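Ribosome-inactivating protein (Lychnis chalcedonica, PDB 2G5X) is lychnin, a plant ribosome-inactivating protein with the mixed alpha and beta fold of that family. Local coordinates at residues D43-L47 / K98-T104; Y69-Q74 / A85-E91. One frame throughout, in Å; residues are numbered along the deposited sequence. Where two conformers were deposited one is given.

Interaction 1 (D43-L47 / K98-T104); sequences DKFVL and KYKSIFT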
loop_
_atom_site.group_PDB
_atom_site.type_symbol
_atom_site.label_atom_id
_atom_site.label_comp_id
_atom_site.label_asym_id
_atom_site.label_seq_id
_atom_site.Cartn_x
_atom_site.Cartn_y
_atom_site.Cartn_z
ATOM N N ASP A 43 7.176 -4.500 14.382
ATOM C CA ASP A 43 7.607 -3.206 14.905
ATOM C C ASP A 43 8.601 -2.539 13.956
ATOM O O ASP A 43 9.320 -1.608 14.338
ATOM C CB ASP A 43 8.248 -3.393 16.281
ATOM C CG ASP A 43 9.530 -4.198 16.217
ATOM O OD1 ASP A 43 9.601 -5.145 15.400
ATOM O OD2 ASP A 43 10.465 -3.891 16.988
ATOM N N LYS A 44 8.648 -3.040 12.725
ATOM C CA LYS A 44 9.523 -2.511 11.685
ATOM C C LYS A 44 8.625 -2.035 10.554
ATOM O O LYS A 44 7.519 -2.547 10.384
ATOM C CB LYS A 44 10.474 -3.598 11.171
ATOM C CG LYS A 44 11.815 -3.646 11.887
ATOM C CD LYS A 44 11.646 -3.682 13.394
ATOM C CE LYS A 44 12.988 -3.579 14.102
ATOM N NZ LYS A 44 12.820 -3.464 15.576
ATOM N N PHE A 45 9.093 -1.056 9.786
ATOM C CA PHE A 45 8.286 -0.523 8.698
ATOM C C PHE A 45 9.051 -0.311 7.402
ATOM O O PHE A 45 10.268 -0.121 7.403
ATOM C CB PHE A 45 7.645 0.801 9.127
ATOM C CG PHE A 45 6.875 0.702 10.408
ATOM C CD1 PHE A 45 7.537 0.685 11.634
ATOM C CD2 PHE A 45 5.493 0.545 10.387
ATOM C CE1 PHE A 45 6.833 0.506 12.820
ATOM C CE2 PHE A 45 4.779 0.366 11.566
ATOM C CZ PHE A 45 5.450 0.345 12.786
ATOM N N VAL A 46 8.317 -0.357 6.296
ATOM C CA VAL A 46 8.884 -0.137 4.978
ATOM C C VAL A 46 8.284 1.168 4.464
ATOM O O VAL A 46 7.059 1.320 4.417
ATOM C CB VAL A 46 8.523 -1.281 4.010
ATOM C CG1 VAL A 46 9.058 -0.972 2.621
ATOM C CG2 VAL A 46 9.102 -2.594 4.520
ATOM N N LEU A 47 9.143 2.116 4.105
ATOM C CA LEU A 47 8.681 3.402 3.605
ATOM C C LEU A 47 8.600 3.383 2.087
ATOM O O LEU A 47 9.425 2.762 1.418
ATOM C CB LEU A 47 9.613 4.528 4.060
ATOM C CG LEU A 47 9.776 4.723 5.572
ATOM C CD1 LEU A 47 10.650 5.942 5.827
ATOM C CD2 LEU A 47 8.412 4.909 6.228
ATOM N N LYS A 98 7.333 7.064 18.604
ATOM C CA LYS A 98 8.491 6.676 17.806
ATOM C C LYS A 98 8.369 7.137 16.354
ATOM O O LYS A 98 8.912 6.504 15.449
ATOM C CB LYS A 98 8.665 5.152 17.854
ATOM C CG LYS A 98 7.421 4.372 17.452
ATOM C CD LYS A 98 7.631 2.862 17.544
ATOM C CE LYS A 98 8.591 2.357 16.475
ATOM N NZ LYS A 98 8.740 0.872 16.513
ATOM N N TYR A 99 7.675 8.253 16.139
ATOM C CA TYR A 99 7.467 8.776 14.791
ATOM C C TYR A 99 8.769 8.981 14.019
ATOM O O TYR A 99 8.824 8.761 12.808
ATOM C CB TYR A 99 6.676 10.094 14.853
ATOM C CG TYR A 99 7.502 11.320 15.188
ATOM C CD1 TYR A 99 8.071 12.103 14.179
ATOM C CD2 TYR A 99 7.738 11.684 16.511
ATOM C CE1 TYR A 99 8.852 13.217 14.482
ATOM C CE2 TYR A 99 8.518 12.792 16.827
ATOM C CZ TYR A 99 9.071 13.553 15.810
ATOM O OH TYR A 99 9.850 14.644 16.124
ATOM N N LYS A 100 9.818 9.384 14.728
ATOM C CA LYS A 100 11.116 9.636 14.110
ATOM C C LYS A 100 11.837 8.350 13.709
ATOM O O LYS A 100 12.672 8.358 12.802
ATOM C CB LYS A 100 11.991 10.451 15.070
ATOM C CG LYS A 100 13.236 11.050 14.442
ATOM C CD LYS A 100 12.885 12.064 13.365
ATOM C CE LYS A 100 14.125 12.795 12.871
ATOM N NZ LYS A 100 13.810 13.744 11.769
ATOM N N SER A 101 11.519 7.253 14.390
ATOM C CA SER A 101 12.131 5.958 14.094
ATOM C C SER A 101 11.449 5.312 12.896
ATOM O O SER A 101 12.012 4.432 12.246
ATOM C CB SER A 101 12.016 5.024 15.302
ATOM O OG SER A 101 10.757 4.382 15.331
ATOM N N ILE A 102 10.228 5.753 12.618
ATOM C CA ILE A 102 9.451 5.233 11.499
ATOM C C ILE A 102 9.658 6.131 10.282
ATOM O O ILE A 102 10.089 5.670 9.226
ATOM C CB ILE A 102 7.957 5.175 11.859
ATOM C CG1 ILE A 102 7.756 4.199 13.024
ATOM C CG2 ILE A 102 7.139 4.768 10.640
ATOM C CD1 ILE A 102 6.353 4.176 13.584
ATOM N N PHE A 103 9.342 7.413 10.439
ATOM C CA PHE A 103 9.527 8.389 9.367
ATOM C C PHE A 103 10.863 9.077 9.607
ATOM O O PHE A 103 10.943 10.113 10.269
ATOM C CB PHE A 103 8.390 9.413 9.367
ATOM C CG PHE A 103 7.081 8.865 8.874
ATOM C CD1 PHE A 103 6.918 8.515 7.535
ATOM C CD2 PHE A 103 6.013 8.692 9.744
ATOM C CE1 PHE A 103 5.706 8.003 7.073
ATOM C CE2 PHE A 103 4.795 8.180 9.290
ATOM C CZ PHE A 103 4.644 7.835 7.950
ATOM N N THR A 104 11.910 8.469 9.065
ATOM C CA THR A 104 13.281 8.946 9.195
ATOM C C THR A 104 13.500 10.449 9.052
ATOM O O THR A 104 14.287 11.033 9.794
ATOM C CB THR A 104 14.194 8.256 8.159
ATOM O OG1 THR A 104 13.918 6.852 8.134
ATOM C CG2 THR A 104 15.659 8.472 8.518
#

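Interaction 2 (Y69-Q74 / A85-E91); sequences YLVGFQ and ANFFSDE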
loop_
_atom_site.group_PDB
_atom_site.type_symbol
_atom_site.label_atom_id
_atom_site.label_comp_id
_atom_site.label_asym_id
_atom_site.label_seq_id
_atom_site.Cartn_x
_atom_site.Cartn_y
_atom_site.Cartn_z
ATOM N N TYR A 69 0.906 -3.774 6.059
ATOM C CA TYR A 69 -0.263 -2.997 6.473
ATOM C C TYR A 69 0.064 -1.497 6.581
ATOM O O TYR A 69 1.018 -1.117 7.252
ATOM C CB TYR A 69 -0.739 -3.550 7.817
ATOM C CG TYR A 69 -2.097 -3.092 8.268
ATOM C CD1 TYR A 69 -2.236 -2.008 9.133
ATOM C CD2 TYR A 69 -3.248 -3.756 7.850
ATOM C CE1 TYR A 69 -3.488 -1.599 9.574
ATOM C CE2 TYR A 69 -4.507 -3.356 8.286
ATOM C CZ TYR A 69 -4.620 -2.279 9.147
ATOM O OH TYR A 69 -5.861 -1.886 9.587
ATOM N N LEU A 70 -0.732 -0.650 5.926
ATOM C CA LEU A 70 -0.507 0.804 5.949
ATOM C C LEU A 70 -0.891 1.438 7.291
ATOM O O LEU A 70 -2.036 1.328 7.732
ATOM C CB LEU A 70 -1.301 1.481 4.822
ATOM C CG LEU A 70 -1.124 3.001 4.682
ATOM C CD1 LEU A 70 0.287 3.316 4.207
ATOM C CD2 LEU A 70 -2.151 3.554 3.700
ATOM N N VAL A 71 0.062 2.118 7.929
ATOM C CA VAL A 71 -0.194 2.745 9.226
ATOM C C VAL A 71 -0.262 4.273 9.215
ATOM O O VAL A 71 -0.662 4.881 10.209
ATOM C CB VAL A 71 0.863 2.316 10.279
ATOM C CG1 VAL A 71 0.872 0.791 10.423
ATOM C CG2 VAL A 71 2.244 2.827 9.879
ATOM N N GLY A 72 0.117 4.893 8.100
ATOM C CA GLY A 72 0.080 6.345 8.016
ATOM C C GLY A 72 0.939 6.887 6.887
ATOM O O GLY A 72 1.437 6.118 6.063
ATOM N N PHE A 73 1.119 8.206 6.848
ATOM C CA PHE A 73 1.929 8.836 5.807
ATOM C C PHE A 73 2.522 10.177 6.247
ATOM O O PHE A 73 2.086 10.775 7.231
ATOM C CB PHE A 73 1.098 9.049 4.535
ATOM C CG PHE A 73 -0.015 10.052 4.691
ATOM C CD1 PHE A 73 -1.273 9.654 5.132
ATOM C CD2 PHE A 73 0.204 11.401 4.420
ATOM C CE1 PHE A 73 -2.299 10.584 5.300
ATOM C CE2 PHE A 73 -0.813 12.341 4.584
ATOM C CZ PHE A 73 -2.068 11.932 5.026
ATOM N N GLN A 74 3.516 10.642 5.496
ATOM C CA GLN A 74 4.195 11.904 5.777
ATOM C C GLN A 74 4.091 12.881 4.602
ATOM O O GLN A 74 4.327 12.502 3.457
ATOM C CB GLN A 74 5.675 11.626 6.081
ATOM C CG GLN A 74 6.598 12.834 6.000
ATOM C CD GLN A 74 8.063 12.428 6.039
ATOM O OE1 GLN A 74 8.627 12.184 7.105
ATOM N NE2 GLN A 74 8.678 12.335 4.866
ATOM N N ALA A 85 4.604 13.889 10.296
ATOM C CA ALA A 85 4.206 12.481 10.350
ATOM C C ALA A 85 2.748 12.346 10.779
ATOM O O ALA A 85 2.367 12.824 11.847
ATOM C CB ALA A 85 5.104 11.722 11.326
ATOM N N ASN A 86 1.945 11.678 9.952
ATOM C CA ASN A 86 0.518 11.487 10.224
ATOM C C ASN A 86 0.167 10.004 10.392
ATOM O O ASN A 86 0.344 9.215 9.464
ATOM C CB ASN A 86 -0.315 12.051 9.067
ATOM C CG ASN A 86 0.116 13.447 8.655
ATOM O OD1 ASN A 86 -0.191 14.431 9.328
ATOM N ND2 ASN A 86 0.841 13.536 7.541
ATOM N N PHE A 87 -0.341 9.626 11.561
ATOM C CA PHE A 87 -0.720 8.233 11.807
ATOM C C PHE A 87 -2.232 8.049 11.877
ATOM O O PHE A 87 -2.949 8.939 12.337
ATOM C CB PHE A 87 -0.119 7.730 13.120
ATOM C CG PHE A 87 1.370 7.594 13.090
ATOM C CD1 PHE A 87 2.182 8.508 13.756
ATOM C CD2 PHE A 87 1.964 6.559 12.376
ATOM C CE1 PHE A 87 3.573 8.390 13.710
ATOM C CE2 PHE A 87 3.350 6.432 12.323
ATOM C CZ PHE A 87 4.157 7.350 12.992
ATOM N N PHE A 88 -2.715 6.896 11.418
ATOM C CA PHE A 88 -4.144 6.611 11.481
ATOM C C PHE A 88 -4.534 6.639 12.960
ATOM O O PHE A 88 -3.706 6.373 13.832
ATOM C CB PHE A 88 -4.454 5.243 10.855
ATOM C CG PHE A 88 -4.434 5.247 9.349
ATOM C CD1 PHE A 88 -3.618 4.367 8.643
ATOM C CD2 PHE A 88 -5.235 6.136 8.634
ATOM C CE1 PHE A 88 -3.599 4.371 7.246
ATOM C CE2 PHE A 88 -5.223 6.150 7.239
ATOM C CZ PHE A 88 -4.403 5.267 6.543
ATOM N N SER A 89 -5.792 6.968 13.237
ATOM C CA SER A 89 -6.269 7.074 14.610
ATOM C C SER A 89 -6.057 5.841 15.481
ATOM O O SER A 89 -5.882 5.971 16.691
ATOM C CB SER A 89 -7.752 7.453 14.622
ATOM O OG SER A 89 -8.547 6.422 14.066
ATOM N N ASP A 90 -6.072 4.655 14.876
ATOM C CA ASP A 90 -5.900 3.417 15.633
ATOM C C ASP A 90 -4.451 2.945 15.730
ATOM O O ASP A 90 -4.168 1.921 16.345
ATOM C CB ASP A 90 -6.787 2.307 15.044
ATOM C CG ASP A 90 -6.463 1.994 13.594
ATOM O OD1 ASP A 90 -5.946 2.881 12.885
ATOM O OD2 ASP A 90 -6.747 0.858 13.157
ATOM N N GLU A 91 -3.539 3.704 15.129
ATOM C CA GLU A 91 -2.116 3.379 15.170
ATOM C C GLU A 91 -1.352 4.487 15.900
ATOM O O GLU A 91 -0.200 4.299 16.296
ATOM C CB GLU A 91 -1.554 3.241 13.750
ATOM C CG GLU A 91 -1.987 1.990 12.986
ATOM C CD GLU A 91 -1.315 0.716 13.480
ATOM O OE1 GLU A 91 -0.367 0.804 14.289
ATOM O OE2 GLU A 91 -1.733 -0.381 13.045
#

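Interaction 1 (D43-L47 / K98-T104)
In this ribosome-inactivating protein fold a short helix, 99-102, lies against one face of the mixed beta sheet, and its C-terminal end meets the beginning of strand 45-51. Three apolar residues, Leu-47, Ile-102 and Phe-45, account for most of the buried surface. Side chains alternate along a strand, so Phe-45 and Leu-47 both point toward the helix, whereas Val-46 between them points away and packs on helix 10-25. Ile-102, the last residue of the helix, suits its place because its CD1 methyl can reach over the face of the Phe-45 ring: CD1 of Ile-102 lies 4.2 Å from the centroid of that ring and 26° off its normal, a CH-pi contact. Leu-47 fits where the helix ends because its branched tip spans two residues: CD1 and CD2 of Leu-47 each lie 3.5 Å from O of Ile-102, and CD2 of Leu-47 lies 4.1 Å from CD1 of Phe-103, where the chain leaves helical geometry. Phe-103 also packs on Ala-62 of strand 58-64 and Ala-85 of strand 83-87. At the other end Lys-98, in the N-cap position, uses its long side chain to span the gap to the loop before the strand. Its ammonium group lies at the edge of the Phe-45 ring, with NZ 4.2 Å from CE1 of Phe-45, and makes a weak hydrogen bond from NZ of Lys-98 to the carbonyl O of Asp-43, 3.3 Å long.

Interaction 2 (Y69-Q74 / A85-E91)
The O of Phe-73 accepts two hydrogen bonds from Asn-86, one from the backbone N of Asn-86 at 2.9 Å and one from its side-chain ND2 at 3.0 Å. Asparagine suits this place because its short amide can fold back onto the partner strand; ND2 also bonds to Asp-75. The return bond, Phe-73 N to Asn-86 O at 2.9 Å, completes a hydrogen-bonded antiparallel pair, and a nearly linear bond from Phe-88 N to Val-71 O, 3.1 Å, carries the pairing past strand 83-87. Strands 69-76 and 83-87 form a beta hairpin within the mixed sheet. Gly-72 faces Phe-87 with their CA atoms 4.3 Å apart, and CA of Gly-72 is 3.2 Å from O of Asn-86; a CB on Gly-72 would clash with that oxygen, and its backbone angles call for glycine. On one sheet face the Phe-73 ring lies over CB of Asn-86. The edge of the Phe-88 ring lies near O of Leu-70, with CE1 of Phe-88 3.8 Å from CG of Leu-70, and both residues pack on Ala-161 of helix 154-173. Past strand 83-87, CD of Glu-91 lies 3.8 Å from CG1 of Val-71, while the Glu-91 carboxylate forms a salt bridge with Arg-64.

In the fold
From the N terminus, the chain passes through strand 3-5 and helix 10-25 before reaching 43-47, the first half of interaction 1. It then runs through strands 45-51 and 58-64 to 69-74, turns, and comes back as 85-91, closing the small loop of interaction 2. Helix 92-95 follows, and at 98-104 the larger loop of interaction 1 closes, so interaction 2 is nested inside it. Interaction 2 joins adjacent strands within the sheet; interaction 1 brings helix 99-102 back across that sheet to a more distant strand. The two touch where Phe-103 packs on Phe-73, Gln-74 and Ala-85, and Tyr-99 on Phe-87.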